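Local coordinates for protein PnpC (Pseudomonas putida, PDB 3N9T) that probably catalyses the ferric-iron-dependent intradiol ring cleavage of hydroxyquinol as a hydroxyquinol 1,2-dioxygenase, at residues 113-118 with 175-180; 134-139 with 182-187; 147-152 with 219-224. All blocks are in the same frame, centred on the assembly; numbering follows the deposited sequence.

Contact 1 of 3, residues 113-118 with 175-180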
loop_
_atom_site.group_PDB
_atom_site.type_symbol
_atom_site.label_atom_id
_atom_site.label_comp_id
_atom_site.label_asym_id
_atom_site.label_seq_id
_atom_site.Cartn_x
_atom_site.Cartn_y
_atom_site.Cartn_z
ATOM N N MET A 113 -28.812 19.688 2.659
ATOM C CA MET A 113 -28.811 20.959 1.928
ATOM C C MET A 113 -30.245 21.353 1.526
ATOM O O MET A 113 -31.118 20.485 1.491
ATOM C CB MET A 113 -27.830 20.920 0.737
ATOM C CG MET A 113 -26.358 20.744 1.249
ATOM S SD MET A 113 -25.841 22.218 2.139
ATOM C CE MET A 113 -25.213 21.565 3.660
ATOM N N PRO A 114 -30.468 22.630 1.209
ATOM C CA PRO A 114 -31.847 23.111 0.909
ATOM C C PRO A 114 -32.513 22.427 -0.292
ATOM O O PRO A 114 -31.839 22.162 -1.339
ATOM C CB PRO A 114 -31.635 24.600 0.599
ATOM C CG PRO A 114 -30.288 24.969 1.277
ATOM C CD PRO A 114 -29.457 23.696 1.052
ATOM N N ASP A 115 -33.802 22.099 -0.134
ATOM C CA ASP A 115 -34.628 21.625 -1.276
ATOM C C ASP A 115 -34.912 22.878 -2.139
ATOM O O ASP A 115 -35.489 23.825 -1.640
ATOM C CB ASP A 115 -35.926 20.976 -0.796
ATOM C CG ASP A 115 -35.671 19.766 0.018
ATOM O OD1 ASP A 115 -35.414 18.745 -0.582
ATOM O OD2 ASP A 115 -35.736 19.855 1.262
ATOM N N ARG A 116 -34.449 22.923 -3.381
ATOM C CA ARG A 116 -34.601 24.152 -4.157
ATOM C C ARG A 116 -35.636 23.999 -5.235
ATOM O O ARG A 116 -35.787 22.888 -5.792
ATOM C CB ARG A 116 -33.239 24.566 -4.787
ATOM C CG ARG A 116 -32.099 24.663 -3.773
ATOM C CD ARG A 116 -30.920 25.531 -4.367
ATOM N NE ARG A 116 -29.839 25.673 -3.362
ATOM C CZ ARG A 116 -29.785 26.671 -2.472
ATOM N NH1 ARG A 116 -30.776 27.567 -2.405
ATOM N NH2 ARG A 116 -28.757 26.770 -1.627
ATOM N N GLY A 117 -36.337 25.104 -5.552
ATOM C CA GLY A 117 -37.374 25.125 -6.597
ATOM C C GLY A 117 -36.818 25.044 -8.026
ATOM O O GLY A 117 -35.611 25.230 -8.269
ATOM N N TYR A 118 -37.699 24.795 -8.974
ATOM C CA TYR A 118 -37.279 24.717 -10.404
ATOM C C TYR A 118 -36.627 26.026 -10.859
ATOM O O TYR A 118 -37.238 27.071 -10.762
ATOM C CB TYR A 118 -38.462 24.424 -11.261
ATOM C CG TYR A 118 -38.210 24.220 -12.742
ATOM C CD1 TYR A 118 -37.955 22.955 -13.251
ATOM C CD2 TYR A 118 -38.330 25.290 -13.624
ATOM C CE1 TYR A 118 -37.749 22.754 -14.610
ATOM C CE2 TYR A 118 -38.163 25.090 -14.986
ATOM C CZ TYR A 118 -37.897 23.861 -15.453
ATOM O OH TYR A 118 -37.741 23.713 -16.764
ATOM N N ARG A 175 -30.843 20.560 -3.483
ATOM C CA ARG A 175 -31.582 19.367 -3.871
ATOM C C ARG A 175 -32.720 19.844 -4.747
ATOM O O ARG A 175 -33.666 20.459 -4.257
ATOM C CB ARG A 175 -32.168 18.690 -2.621
ATOM C CG ARG A 175 -33.214 17.688 -2.994
ATOM C CD ARG A 175 -33.453 16.721 -1.835
ATOM N NE ARG A 175 -32.450 15.649 -1.779
ATOM C CZ ARG A 175 -32.683 14.502 -1.169
ATOM N NH1 ARG A 175 -33.868 14.334 -0.596
ATOM N NH2 ARG A 175 -31.779 13.528 -1.157
ATOM N N TYR A 176 -32.624 19.566 -6.031
ATOM C CA TYR A 176 -33.638 19.934 -7.036
ATOM C C TYR A 176 -34.492 18.718 -7.451
ATOM O O TYR A 176 -34.162 17.551 -7.081
ATOM C CB TYR A 176 -32.882 20.459 -8.272
ATOM C CG TYR A 176 -32.197 21.804 -8.063
ATOM C CD1 TYR A 176 -30.954 21.896 -7.416
ATOM C CD2 TYR A 176 -32.797 22.972 -8.512
ATOM C CE1 TYR A 176 -30.306 23.129 -7.219
ATOM C CE2 TYR A 176 -32.169 24.229 -8.331
ATOM C CZ TYR A 176 -30.944 24.284 -7.714
ATOM O OH TYR A 176 -30.325 25.463 -7.606
ATOM N N ARG A 177 -35.587 18.962 -8.193
ATOM C CA ARG A 177 -36.489 17.873 -8.560
ATOM C C ARG A 177 -36.906 17.956 -10.016
ATOM O O ARG A 177 -37.018 19.078 -10.601
ATOM C CB ARG A 177 -37.712 17.891 -7.617
ATOM C CG ARG A 177 -37.395 17.290 -6.289
ATOM C CD ARG A 177 -38.566 17.415 -5.305
ATOM N NE ARG A 177 -38.357 16.624 -4.091
ATOM C CZ ARG A 177 -37.529 16.985 -3.096
ATOM N NH1 ARG A 177 -36.834 18.147 -3.110
ATOM N NH2 ARG A 177 -37.409 16.202 -2.047
ATOM N N SER A 178 -37.118 16.800 -10.631
ATOM C CA SER A 178 -37.565 16.784 -11.985
ATOM C C SER A 178 -39.103 17.000 -11.915
ATOM O O SER A 178 -39.773 16.551 -10.946
ATOM C CB SER A 178 -37.151 15.458 -12.614
ATOM O OG SER A 178 -37.930 14.359 -12.081
ATOM N N ASP A 179 -39.677 17.710 -12.895
ATOM C CA ASP A 179 -41.108 18.004 -12.847
ATOM C C ASP A 179 -41.898 16.911 -13.546
ATOM O O ASP A 179 -41.340 15.891 -13.922
ATOM C CB ASP A 179 -41.403 19.412 -13.459
ATOM C CG ASP A 179 -41.133 19.499 -14.948
ATOM O OD1 ASP A 179 -41.005 18.503 -15.674
ATOM O OD2 ASP A 179 -41.023 20.619 -15.450
ATOM N N ASN A 180 -43.191 17.128 -13.759
ATOM C CA ASN A 180 -44.048 16.154 -14.504
ATOM C C ASN A 180 -43.534 15.755 -15.868
ATOM O O ASN A 180 -43.856 14.684 -16.370
ATOM C CB ASN A 180 -45.409 16.763 -14.752
ATOM C CG ASN A 180 -46.132 17.064 -13.502
ATOM O OD1 ASN A 180 -46.898 18.003 -13.478
ATOM N ND2 ASN A 180 -45.922 16.265 -12.447
HETATM O O HOH W 1 -35.927 16.284 0.504
HETATM O O HOH W 2 -36.356 21.823 -8.239
HETATM O O HOH W 3 -36.168 20.194 -4.519
#
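R116 crosses Y176 obliquely, while D115 runs alongside R175 and slants across R177; these pairings fasten surface loop 113-118, between helix 84-91 and strand 129-138, to strand 173-177 of the dioxygenase domain. CB of R116 sits over one face of the Y176 ring, displaced toward the rim, in a CH-pi contact with CB 3.8 Å from the ring centroid. CG of R116 is anti to the carbonyl carbon (chi1 -53°) and the chain stays extended to NE, so CD passes the phenol end, 3.3 Å from Y176 OH. The R116 guanidinium carries on past the ring with P114 CB over the centre of one face; it forms a salt bridge with E120 and hydrogen bonds to the carbonyls of R173 and G170. Y176 OH is itself bonded to E120 O.

At D115, OD1 and R177 NH1 form a salt bridge of 3.0 Å with a nearly straight N-H...O angle of 166°. OD1 lies in the guanidinium plane of R177, but NH1 approaches OD1 from above the carboxylate plane, the two planes standing 52° apart. R175 points the same way as D115, placing its CD 3.1 Å from D115 OD1, yet its NE turns to a salt bridge with D150. One water joins D115 OD1 to R175 NH1 and R177 NH2; another joins R177 NH1 to the carbonyls of R175 and R116. Two main-chain bonds bridge loop and strand, R175 N to P114 O at 2.9 Å and R116 N to R175 O at 2.7 Å.

With two arginines and a bridging water around OD1, the D115 carboxylate is likely to be held ionised, whereas the buried Y176 face is met by the aliphatic part of R116, whose charge is paired with E120.

Contact 2 of 3, residues 134-139 with 182-187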
loop_
_atom_site.group_PDB
_atom_site.type_symbol
_atom_site.label_atom_id
_atom_site.label_comp_id
_atom_site.label_asym_id
_atom_site.label_seq_id
_atom_site.Cartn_x
_atom_site.Cartn_y
_atom_site.Cartn_z
ATOM N N GLY A 134 -32.271 20.376 -18.027
ATOM C CA GLY A 134 -32.364 19.138 -18.817
ATOM C C GLY A 134 -33.493 18.265 -18.280
ATOM O O GLY A 134 -34.501 18.776 -17.799
ATOM N N ARG A 135 -33.345 16.964 -18.440
ATOM C CA ARG A 135 -34.384 16.021 -18.047
ATOM C C ARG A 135 -33.767 14.848 -17.354
ATOM O O ARG A 135 -32.565 14.623 -17.453
ATOM C CB ARG A 135 -35.173 15.569 -19.285
ATOM C CG ARG A 135 -35.769 16.797 -20.161
ATOM C CD ARG A 135 -36.391 16.315 -21.500
ATOM N NE ARG A 135 -37.704 15.784 -21.189
ATOM C CZ ARG A 135 -38.395 14.893 -21.920
ATOM N NH1 ARG A 135 -37.880 14.358 -23.045
ATOM N NH2 ARG A 135 -39.618 14.534 -21.479
ATOM N N VAL A 136 -34.582 14.147 -16.573
ATOM C CA VAL A 136 -34.207 12.835 -16.085
ATOM C C VAL A 136 -35.153 11.836 -16.767
ATOM O O VAL A 136 -36.358 11.978 -16.684
ATOM C CB VAL A 136 -34.324 12.772 -14.583
ATOM C CG1 VAL A 136 -33.916 11.320 -14.074
ATOM C CG2 VAL A 136 -33.416 13.876 -13.926
ATOM N N LEU A 137 -34.578 10.851 -17.464
ATOM C CA LEU A 137 -35.366 9.953 -18.274
ATOM C C LEU A 137 -35.053 8.517 -17.859
ATOM O O LEU A 137 -34.040 8.285 -17.138
ATOM C CB LEU A 137 -34.924 10.160 -19.736
ATOM C CG LEU A 137 -35.154 11.554 -20.339
ATOM C CD1 LEU A 137 -34.683 11.541 -21.793
ATOM C CD2 LEU A 137 -36.628 11.953 -20.214
ATOM N N ASP A 138 -35.921 7.576 -18.271
ATOM C CA ASP A 138 -35.605 6.163 -18.170
ATOM C C ASP A 138 -34.939 5.755 -19.453
ATOM O O ASP A 138 -34.793 6.566 -20.406
ATOM C CB ASP A 138 -36.841 5.240 -17.874
ATOM C CG ASP A 138 -37.946 5.324 -18.938
ATOM O OD1 ASP A 138 -37.659 5.670 -20.076
ATOM O OD2 ASP A 138 -39.136 5.063 -18.634
ATOM N N VAL A 139 -34.536 4.483 -19.489
ATOM C CA VAL A 139 -33.856 3.924 -20.640
ATOM C C VAL A 139 -34.774 3.880 -21.883
ATOM O O VAL A 139 -34.282 3.893 -22.999
ATOM C CB VAL A 139 -33.280 2.538 -20.242
ATOM C CG1 VAL A 139 -33.320 1.585 -21.388
ATOM C CG2 VAL A 139 -31.858 2.716 -19.582
ATOM N N GLY A 182 -40.305 15.484 -16.387
ATOM C CA GLY A 182 -38.925 15.025 -16.093
ATOM C C GLY A 182 -37.866 16.151 -16.191
ATOM O O GLY A 182 -36.681 15.902 -16.100
ATOM N N CYS A 183 -38.311 17.392 -16.347
ATOM C CA CYS A 183 -37.442 18.547 -16.555
ATOM C C CYS A 183 -36.916 19.045 -15.217
ATOM O O CYS A 183 -37.659 19.079 -14.196
ATOM C CB CYS A 183 -38.220 19.663 -17.290
ATOM S SG CYS A 183 -38.639 19.198 -18.961
ATOM N N PHE A 184 -35.646 19.446 -15.238
ATOM C CA PHE A 184 -35.078 20.152 -14.085
ATOM C C PHE A 184 -34.355 21.438 -14.563
ATOM O O PHE A 184 -33.967 21.534 -15.714
ATOM C CB PHE A 184 -34.089 19.233 -13.356
ATOM C CG PHE A 184 -32.844 18.981 -14.102
ATOM C CD1 PHE A 184 -31.740 19.835 -13.939
ATOM C CD2 PHE A 184 -32.745 17.887 -14.931
ATOM C CE1 PHE A 184 -30.571 19.637 -14.655
ATOM C CE2 PHE A 184 -31.571 17.658 -15.636
ATOM C CZ PHE A 184 -30.498 18.530 -15.522
ATOM N N ALA A 185 -34.145 22.371 -13.663
ATOM C CA ALA A 185 -33.405 23.568 -13.976
ATOM C C ALA A 185 -32.777 24.143 -12.716
ATOM O O ALA A 185 -33.392 24.234 -11.618
ATOM C CB ALA A 185 -34.311 24.611 -14.703
ATOM N N ILE A 186 -31.507 24.481 -12.873
ATOM C CA ILE A 186 -30.633 24.882 -11.783
ATOM C C ILE A 186 -29.939 26.182 -12.227
ATOM O O ILE A 186 -29.259 26.196 -13.249
ATOM C CB ILE A 186 -29.504 23.813 -11.632
ATOM C CG1 ILE A 186 -30.109 22.441 -11.209
ATOM C CG2 ILE A 186 -28.456 24.326 -10.621
ATOM C CD1 ILE A 186 -29.113 21.241 -11.257
ATOM N N GLN A 187 -30.074 27.262 -11.461
ATOM C CA GLN A 187 -29.253 28.441 -11.748
ATOM C C GLN A 187 -28.049 28.384 -10.826
ATOM O O GLN A 187 -28.175 28.097 -9.632
ATOM C CB GLN A 187 -30.034 29.760 -11.559
ATOM C CG GLN A 187 -30.964 30.098 -12.763
ATOM C CD GLN A 187 -31.627 31.491 -12.587
ATOM O OE1 GLN A 187 -32.720 31.608 -12.032
ATOM N NE2 GLN A 187 -30.949 32.523 -13.024
#
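A chi1 of 70° places CG of F184 in the crowded position between its backbone N and carbonyl carbon, and this swings the ring back across the neighbouring strand onto G134. The main chain of G134 lies against the ring: its N stands over one face, toward the rim, and its C is 3.3 Å from F184 CE2. G134 is fully extended (phi 160°), a conformation in which a CB would be jammed against the preceding carbonyl and pressed on the phenyl ring. Farther along, V136 CG2 meets F184 CD2 at 4.2 Å, the two side chains crossing at about a right angle.

G134 and F184 are a hydrogen-bonded antiparallel pair, with G134 N to F184 O at 3.1 Å and F184 N to G134 O at 2.9 Å. V136 N adds a bond of 2.8 Å to the carbonyl O of G182, a turn residue of positive phi where a CB would clash with V136 O. On the opposite face, R135 CG touches C183 SG at 3.9 Å. The R135 chain bends at chi3 so that L137 CD2 covers one guanidinium face, and NH2 bonds D181 O.

An aromatic residue folded over a cross-strand glycine is the pattern known as aromatic rescue of glycine in antiparallel sheets; here it joins strands 129-138 and 183-189 of the dioxygenase beta-sandwich, with F184 and V136 packing on L149.

Contact 3 of 3, residues 147-152 with 219-224. With FE (Fe (III) ion), chain D.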
loop_
_atom_site.group_PDB
_atom_site.type_symbol
_atom_site.label_atom_id
_atom_site.label_comp_id
_atom_site.label_asym_id
_atom_site.label_seq_id
_atom_site.Cartn_x
_atom_site.Cartn_y
_atom_site.Cartn_z
ATOM N N ALA A 147 -37.871 12.762 -9.561
ATOM C CA ALA A 147 -36.485 12.462 -9.199
ATOM C C ALA A 147 -35.880 13.598 -8.380
ATOM O O ALA A 147 -36.192 14.771 -8.581
ATOM C CB ALA A 147 -35.695 12.251 -10.464
ATOM N N VAL A 148 -34.994 13.257 -7.456
ATOM C CA VAL A 148 -34.321 14.217 -6.643
ATOM C C VAL A 148 -32.832 14.299 -7.127
ATOM O O VAL A 148 -32.188 13.274 -7.222
ATOM C CB VAL A 148 -34.391 13.806 -5.097
ATOM C CG1 VAL A 148 -33.555 14.656 -4.353
ATOM C CG2 VAL A 148 -35.762 14.079 -4.522
ATOM N N LEU A 149 -32.351 15.498 -7.495
ATOM C CA LEU A 149 -30.988 15.724 -7.984
ATOM C C LEU A 149 -30.283 16.523 -6.910
ATOM O O LEU A 149 -30.587 17.723 -6.745
ATOM C CB LEU A 149 -30.984 16.574 -9.282
ATOM C CG LEU A 149 -31.725 15.914 -10.453
ATOM C CD1 LEU A 149 -33.256 16.283 -10.442
ATOM C CD2 LEU A 149 -31.121 16.303 -11.759
ATOM N N ASP A 150 -29.358 15.874 -6.183
ATOM C CA ASP A 150 -28.510 16.592 -5.203
ATOM C C ASP A 150 -27.317 17.046 -5.971
ATOM O O ASP A 150 -26.630 16.200 -6.589
ATOM C CB ASP A 150 -28.009 15.635 -4.100
ATOM C CG ASP A 150 -29.128 15.254 -3.101
ATOM O OD1 ASP A 150 -29.805 16.162 -2.607
ATOM O OD2 ASP A 150 -29.322 14.047 -2.866
ATOM N N VAL A 151 -27.026 18.345 -5.929
ATOM C CA VAL A 151 -25.909 18.868 -6.757
ATOM C C VAL A 151 -24.992 19.687 -5.889
ATOM O O VAL A 151 -25.442 20.313 -4.944
ATOM C CB VAL A 151 -26.397 19.729 -7.954
ATOM C CG1 VAL A 151 -27.302 18.877 -8.794
ATOM C CG2 VAL A 151 -27.200 20.991 -7.468
ATOM N N TRP A 152 -23.704 19.705 -6.242
ATOM C CA TRP A 152 -22.733 20.524 -5.516
ATOM C C TRP A 152 -21.532 20.826 -6.469
ATOM O O TRP A 152 -21.221 20.058 -7.421
ATOM C CB TRP A 152 -22.353 19.854 -4.161
ATOM C CG TRP A 152 -21.577 18.537 -4.205
ATOM C CD1 TRP A 152 -20.204 18.352 -3.988
ATOM C CD2 TRP A 152 -22.117 17.212 -4.504
ATOM N NE1 TRP A 152 -19.899 16.970 -4.102
ATOM C CE2 TRP A 152 -21.045 16.274 -4.404
ATOM C CE3 TRP A 152 -23.419 16.735 -4.810
ATOM C CZ2 TRP A 152 -21.212 14.885 -4.686
ATOM C CZ3 TRP A 152 -23.598 15.378 -5.066
ATOM C CH2 TRP A 152 -22.477 14.460 -5.024
ATOM N N LEU A 219 -19.676 19.726 -12.286
ATOM C CA LEU A 219 -20.796 19.826 -11.362
ATOM C C LEU A 219 -21.096 18.381 -10.912
ATOM O O LEU A 219 -21.168 17.490 -11.769
ATOM C CB LEU A 219 -21.995 20.477 -12.093
ATOM C CG LEU A 219 -23.334 20.695 -11.342
ATOM C CD1 LEU A 219 -23.165 21.503 -9.991
ATOM C CD2 LEU A 219 -24.322 21.412 -12.271
ATOM N N HIS A 220 -21.252 18.164 -9.596
ATOM C CA HIS A 220 -21.500 16.813 -9.036
ATOM C C HIS A 220 -22.979 16.594 -9.013
ATOM O O HIS A 220 -23.706 17.515 -8.720
ATOM C CB HIS A 220 -21.004 16.690 -7.599
ATOM C CG HIS A 220 -19.497 16.717 -7.449
ATOM N ND1 HIS A 220 -18.721 15.584 -7.588
ATOM C CD2 HIS A 220 -18.633 17.736 -7.171
ATOM C CE1 HIS A 220 -17.443 15.897 -7.399
ATOM N NE2 HIS A 220 -17.356 17.199 -7.153
ATOM N N PHE A 221 -23.438 15.415 -9.443
ATOM C CA PHE A 221 -24.869 15.019 -9.296
ATOM C C PHE A 221 -25.018 13.674 -8.557
ATOM O O PHE A 221 -24.295 12.686 -8.890
ATOM C CB PHE A 221 -25.525 14.804 -10.650
ATOM C CG PHE A 221 -25.820 16.066 -11.400
ATOM C CD1 PHE A 221 -24.772 16.753 -12.053
ATOM C CD2 PHE A 221 -27.124 16.593 -11.435
ATOM C CE1 PHE A 221 -25.030 17.927 -12.748
ATOM C CE2 PHE A 221 -27.401 17.782 -12.174
ATOM C CZ PHE A 221 -26.337 18.463 -12.794
ATOM N N MET A 222 -25.981 13.621 -7.617
ATOM C CA MET A 222 -26.522 12.364 -7.145
ATOM C C MET A 222 -28.025 12.397 -7.385
ATOM O O MET A 222 -28.714 13.261 -6.856
ATOM C CB MET A 222 -26.236 12.181 -5.641
ATOM C CG MET A 222 -26.889 10.814 -5.062
ATOM S SD MET A 222 -26.448 10.660 -3.360
ATOM C CE MET A 222 -25.407 9.301 -3.366
ATOM N N ILE A 223 -28.529 11.474 -8.187
ATOM C CA ILE A 223 -29.930 11.479 -8.596
ATOM C C ILE A 223 -30.590 10.206 -8.079
ATOM O O ILE A 223 -30.038 9.121 -8.246
ATOM C CB ILE A 223 -30.025 11.527 -10.138
ATOM C CG1 ILE A 223 -29.165 12.702 -10.638
ATOM C CG2 ILE A 223 -31.489 11.675 -10.637
ATOM C CD1 ILE A 223 -29.219 12.966 -12.062
ATOM N N GLN A 224 -31.747 10.352 -7.430
ATOM C CA GLN A 224 -32.476 9.230 -6.865
ATOM C C GLN A 224 -33.939 9.356 -7.263
ATOM O O GLN A 224 -34.462 10.465 -7.331
ATOM C CB GLN A 224 -32.352 9.219 -5.326
ATOM C CG GLN A 224 -30.998 8.790 -4.843
ATOM C CD GLN A 224 -30.872 8.964 -3.370
ATOM O OE1 GLN A 224 -30.614 10.053 -2.879
ATOM N NE2 GLN A 224 -31.091 7.910 -2.658
HETATM FE FE FE D . -15.603 17.988 -7.339
HETATM O O HOH W 4 -30.353 12.497 -4.583
HETATM O O HOH W 5 -15.063 16.400 -6.036
#
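Strands 148-152 and 219-224 run antiparallel in unbroken register from V148-Q224 to W152-H220, held by six main-chain hydrogen bonds, of which W152 N to H220 O is weak. At the iron end, W152 CG takes the crowded position between its backbone N and carbonyl carbon (chi1 67°), laying the indole over H220. CB of H220 presses on the indole face, only 3.2 Å from the centroid of the six-membered ring. The five-membered ring and the imidazole form an offset stack, centroids 4.2 Å apart and planes within 6° of each other. So held, H220 places NE2 1.9 Å from the ferric ion, while F109 meets the indole edge-to-face. Replacing W152 by an alanine here would remove the whole stacked face and would probably loosen the orientation of the H220 imidazole.

On the opposite face, V151 CG1 lies over the F221 ring, 3.5 Å from CD2 of F221. L149 CD2 comes to the edge of that ring and also touches I223 CD1 at 3.9 Å. Beside W152 and H220, a water lies 2.5 Å from D150 OD2 and also near M222 O, hydrogen-bonding between them; D150 OD1 is taken by R175.

H220 shares the ferric ion with Y160, Y194, H218 and a bound water, in the two-tyrosine, two-histidine site characteristic of intradiol dioxygenases.

How the contacts relate
Contact 1 lies at the surface, contacts 2 and 3 in the interior, and their chemistry follows suit: a salt bridge and bridging waters dominate the first, beside a short main-chain pairing; regular strand pairing and apolar packing dominate the others. All three reach the strands of the beta-sandwich. Strand 173-177 of contact 1 neighbours strand 148-152 of contact 3, joined by Y176 O to L149 N. Contact 2 faces contact 3 through apolar groups, I186 on V151 and F221. Y118 and Y176 of contact 1 rest on strand 183-189 of contact 2. Contact 3 alone supplies an iron ligand; contact 2 lies away from the iron and the phospholipid pocket.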